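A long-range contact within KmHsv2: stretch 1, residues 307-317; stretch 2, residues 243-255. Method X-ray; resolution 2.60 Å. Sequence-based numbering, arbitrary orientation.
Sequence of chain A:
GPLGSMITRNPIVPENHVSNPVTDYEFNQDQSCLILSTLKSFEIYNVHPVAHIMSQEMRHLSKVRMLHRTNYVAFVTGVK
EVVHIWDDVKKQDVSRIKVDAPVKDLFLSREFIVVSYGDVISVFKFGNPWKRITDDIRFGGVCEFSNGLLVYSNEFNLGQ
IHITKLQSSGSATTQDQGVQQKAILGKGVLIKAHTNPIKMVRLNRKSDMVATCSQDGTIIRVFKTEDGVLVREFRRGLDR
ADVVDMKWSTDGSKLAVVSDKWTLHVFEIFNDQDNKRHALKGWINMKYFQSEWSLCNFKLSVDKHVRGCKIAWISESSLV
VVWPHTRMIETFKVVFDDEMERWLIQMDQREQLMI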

# COMPACT_ATOMS: atom_id res chain seq x y z
N ARG A 307 8.81 10.59 10.71
CA ARG A 307 7.87 9.74 11.42
C ARG A 307 7.88 8.45 10.62
O ARG A 307 8.41 7.42 11.07
CB ARG A 307 6.48 10.36 11.42
CG ARG A 307 6.37 11.63 12.26
CD ARG A 307 4.96 12.20 12.18
NE ARG A 307 4.95 13.62 12.49
CZ ARG A 307 3.98 14.46 12.12
NH1 ARG A 307 2.95 14.01 11.41
NH2 ARG A 307 4.06 15.75 12.43
N GLY A 308 7.31 8.51 9.42
CA GLY A 308 7.29 7.35 8.56
C GLY A 308 7.02 7.85 7.15
O GLY A 308 7.39 8.98 6.83
N CYS A 309 6.41 7.02 6.32
CA CYS A 309 6.08 7.44 4.97
C CYS A 309 5.25 6.36 4.29
O CYS A 309 5.08 5.27 4.84
CB CYS A 309 7.34 7.72 4.13
SG CYS A 309 8.41 6.29 3.75
N LYS A 310 4.73 6.69 3.12
CA LYS A 310 3.94 5.77 2.31
C LYS A 310 4.37 6.00 0.88
O LYS A 310 4.60 7.14 0.48
CB LYS A 310 2.44 6.04 2.46
CG LYS A 310 1.93 5.64 3.82
CD LYS A 310 0.42 5.61 3.94
CE LYS A 310 0.06 5.16 5.35
NZ LYS A 310 -1.40 5.13 5.60
N ILE A 311 4.51 4.93 0.12
CA ILE A 311 4.93 5.06 -1.26
C ILE A 311 3.85 4.55 -2.21
O ILE A 311 2.94 3.84 -1.80
CB ILE A 311 6.27 4.32 -1.51
CG1 ILE A 311 6.09 2.81 -1.38
CG2 ILE A 311 7.29 4.76 -0.45
CD1 ILE A 311 7.40 2.05 -1.36
N ALA A 312 3.96 4.94 -3.47
CA ALA A 312 2.99 4.51 -4.46
C ALA A 312 3.57 4.70 -5.85
O ALA A 312 4.10 5.77 -6.18
CB ALA A 312 1.70 5.31 -4.32
N TRP A 313 3.48 3.66 -6.67
CA TRP A 313 3.97 3.76 -8.03
C TRP A 313 2.91 4.52 -8.80
O TRP A 313 1.72 4.36 -8.54
CB TRP A 313 4.19 2.38 -8.65
CG TRP A 313 5.32 1.62 -8.05
CD1 TRP A 313 5.32 0.92 -6.88
CD2 TRP A 313 6.63 1.44 -8.62
NE1 TRP A 313 6.54 0.32 -6.68
CE2 TRP A 313 7.36 0.62 -7.73
CE3 TRP A 313 7.25 1.89 -9.79
CZ2 TRP A 313 8.68 0.24 -7.98
CZ3 TRP A 313 8.56 1.51 -10.03
CH2 TRP A 313 9.27 0.70 -9.13
N ILE A 314 3.34 5.37 -9.72
CA ILE A 314 2.40 6.15 -10.51
C ILE A 314 2.55 5.77 -11.97
O ILE A 314 1.90 6.34 -12.84
CB ILE A 314 2.64 7.67 -10.34
CG1 ILE A 314 4.05 8.04 -10.77
CG2 ILE A 314 2.41 8.06 -8.90
CD1 ILE A 314 4.29 9.54 -10.84
N SER A 315 3.43 4.80 -12.22
CA SER A 315 3.69 4.32 -13.57
C SER A 315 4.54 3.07 -13.44
O SER A 315 4.72 2.55 -12.34
CB SER A 315 4.45 5.36 -14.38
OG SER A 315 5.84 5.23 -14.17
N GLU A 316 5.07 2.60 -14.56
CA GLU A 316 5.89 1.40 -14.53
C GLU A 316 7.30 1.71 -14.08
O GLU A 316 8.03 0.82 -13.64
CB GLU A 316 5.90 0.75 -15.92
CG GLU A 316 4.54 0.23 -16.34
CD GLU A 316 4.54 -0.44 -17.70
OE1 GLU A 316 3.47 -0.95 -18.10
OE2 GLU A 316 5.59 -0.45 -18.38
N SER A 317 7.68 2.98 -14.17
CA SER A 317 9.02 3.39 -13.79
C SER A 317 9.10 4.50 -12.72
O SER A 317 10.18 4.77 -12.19
CB SER A 317 9.80 3.84 -15.02
OG SER A 317 9.19 4.99 -15.60
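Stretch 2, residues 243-255: VVDMKWSTDGSKL

Stretch 2 enters as a strand, V243 to W248, and runs nearly parallel to strand 310-313: the N-to-C directions differ by 9° and the axes approach to 6.3 Å. The CA pairing advances in the same sense on both sides, from K310 with D245 (6.0 Å between CA atoms) to A312 with K247 (6.0 Å) and W313 with S249 (5.1 Å). No backbone-to-backbone hydrogen bond joins the stretches; each direct one uses a side chain.

V244 points toward stretch 1, its CG1 3.6 Å from C309 O. D245 (chi1 t) also points toward it, and its OD2 accepts from I311 N at 2.9 Å with an N-H...O angle of 165°, close to linear. The same OD2 lies 3.2 Å from K247 NZ in a salt bridge, and that amine donates to I311 O at 2.7 Å. D245 and K247 together thus engage both backbone polar atoms of I311, while M246 between them points away; from D245 to W248 the side chains alternate, whereas V244, at phi/psi -102/-37, points toward stretch 1 like its neighbour D245. K247 CB also packs 3.7 Å from I311 CG1, and K247 O accepts from W313 NE1 at 3.0 Å, near the plane of the indole.

W248 points away, but water 1 links its O to W313 N, 3.2 Å from each. At S249 the chain leaves the strand in a type I turn ending at G252, whose phi of 80° suits glycine. S249 CB lies 3.6 Å from the centroid of the W313 six-membered ring, 19° off its normal, a CH-pi contact over the face. T250 OG1 is 3.3 Å from E316 N, but the angle is too poor for a hydrogen bond. D251 OD2 and E316 OE2, 3.4 Å apart, bring like charges together. Where the next strand begins, K254 CB lies 3.9 Å from W313 CH2.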

# COMPACT_ATOMS: atom_id res chain seq x y z
N VAL A 243 10.79 -2.78 7.66
CA VAL A 243 10.13 -2.31 6.46
C VAL A 243 9.05 -1.32 6.87
O VAL A 243 8.30 -1.57 7.82
CB VAL A 243 9.49 -3.49 5.71
CG1 VAL A 243 8.71 -2.99 4.51
CG2 VAL A 243 10.56 -4.49 5.31
N VAL A 244 8.97 -0.19 6.18
CA VAL A 244 7.97 0.83 6.49
C VAL A 244 6.84 0.72 5.48
O VAL A 244 5.67 0.90 5.81
CB VAL A 244 8.58 2.25 6.46
CG1 VAL A 244 7.51 3.29 6.66
CG2 VAL A 244 9.63 2.37 7.55
N ASP A 245 7.19 0.44 4.24
CA ASP A 245 6.17 0.29 3.21
C ASP A 245 6.70 -0.52 2.03
O ASP A 245 7.91 -0.60 1.78
CB ASP A 245 5.64 1.65 2.76
CG ASP A 245 4.26 1.54 2.11
OD1 ASP A 245 3.68 0.43 2.13
OD2 ASP A 245 3.76 2.57 1.59
N MET A 246 5.77 -1.13 1.31
CA MET A 246 6.08 -1.97 0.17
C MET A 246 4.94 -1.82 -0.81
O MET A 246 3.78 -2.04 -0.45
CB MET A 246 6.21 -3.41 0.66
CG MET A 246 6.31 -4.45 -0.40
SD MET A 246 6.94 -5.97 0.33
CE MET A 246 5.51 -6.52 1.28
N LYS A 247 5.26 -1.41 -2.04
CA LYS A 247 4.26 -1.18 -3.08
C LYS A 247 4.69 -1.75 -4.46
O LYS A 247 5.88 -1.86 -4.75
CB LYS A 247 4.00 0.31 -3.18
CG LYS A 247 2.65 0.76 -2.65
CD LYS A 247 2.31 0.16 -1.30
CE LYS A 247 1.05 0.79 -0.73
NZ LYS A 247 1.23 2.25 -0.40
N TRP A 248 3.70 -2.11 -5.28
CA TRP A 248 3.92 -2.71 -6.61
C TRP A 248 3.85 -1.70 -7.75
O TRP A 248 3.02 -0.79 -7.73
CB TRP A 248 2.87 -3.78 -6.90
CG TRP A 248 2.92 -5.06 -6.08
CD1 TRP A 248 2.38 -5.27 -4.84
CD2 TRP A 248 3.42 -6.33 -6.53
NE1 TRP A 248 2.51 -6.60 -4.49
CE2 TRP A 248 3.14 -7.27 -5.51
CE3 TRP A 248 4.07 -6.76 -7.69
CZ2 TRP A 248 3.49 -8.63 -5.62
CZ3 TRP A 248 4.42 -8.11 -7.80
CH2 TRP A 248 4.13 -9.02 -6.77
N SER A 249 4.68 -1.88 -8.78
CA SER A 249 4.61 -0.96 -9.92
C SER A 249 3.30 -1.28 -10.65
O SER A 249 2.75 -2.37 -10.49
CB SER A 249 5.82 -1.14 -10.85
OG SER A 249 5.92 -2.46 -11.33
N THR A 250 2.79 -0.34 -11.43
CA THR A 250 1.51 -0.51 -12.11
C THR A 250 1.31 -1.76 -12.97
O THR A 250 0.19 -2.27 -13.04
CB THR A 250 1.16 0.75 -12.92
OG1 THR A 250 2.22 1.04 -13.84
CG2 THR A 250 0.99 1.93 -11.98
N ASP A 251 2.36 -2.27 -13.60
CA ASP A 251 2.21 -3.49 -14.41
C ASP A 251 2.56 -4.76 -13.62
O ASP A 251 2.53 -5.87 -14.16
CB ASP A 251 3.11 -3.41 -15.66
CG ASP A 251 4.58 -3.27 -15.31
OD1 ASP A 251 4.95 -3.42 -14.12
OD2 ASP A 251 5.37 -3.02 -16.23
N GLY A 252 2.88 -4.59 -12.34
CA GLY A 252 3.21 -5.72 -11.48
C GLY A 252 4.62 -6.25 -11.65
O GLY A 252 4.97 -7.31 -11.13
N SER A 253 5.44 -5.50 -12.38
CA SER A 253 6.83 -5.88 -12.66
C SER A 253 7.84 -5.65 -11.53
O SER A 253 8.73 -6.47 -11.32
CB SER A 253 7.32 -5.12 -13.90
OG SER A 253 8.74 -5.18 -13.98
N LYS A 254 7.74 -4.53 -10.83
CA LYS A 254 8.68 -4.24 -9.76
C LYS A 254 8.02 -4.01 -8.42
O LYS A 254 6.87 -3.59 -8.33
CB LYS A 254 9.54 -3.04 -10.13
CG LYS A 254 10.48 -3.35 -11.27
CD LYS A 254 11.11 -2.10 -11.81
CE LYS A 254 11.77 -2.39 -13.16
NZ LYS A 254 10.77 -2.88 -14.16
N LEU A 255 8.77 -4.30 -7.38
CA LEU A 255 8.30 -4.13 -6.02
C LEU A 255 9.25 -3.15 -5.32
O LEU A 255 10.47 -3.36 -5.32
CB LEU A 255 8.32 -5.49 -5.33
CG LEU A 255 7.65 -5.68 -3.98
CD1 LEU A 255 6.20 -5.27 -4.08
CD2 LEU A 255 7.78 -7.13 -3.59
O HOH W 1 1.57 1.24 -5.77
O HOH W 2 7.76 -1.83 -13.26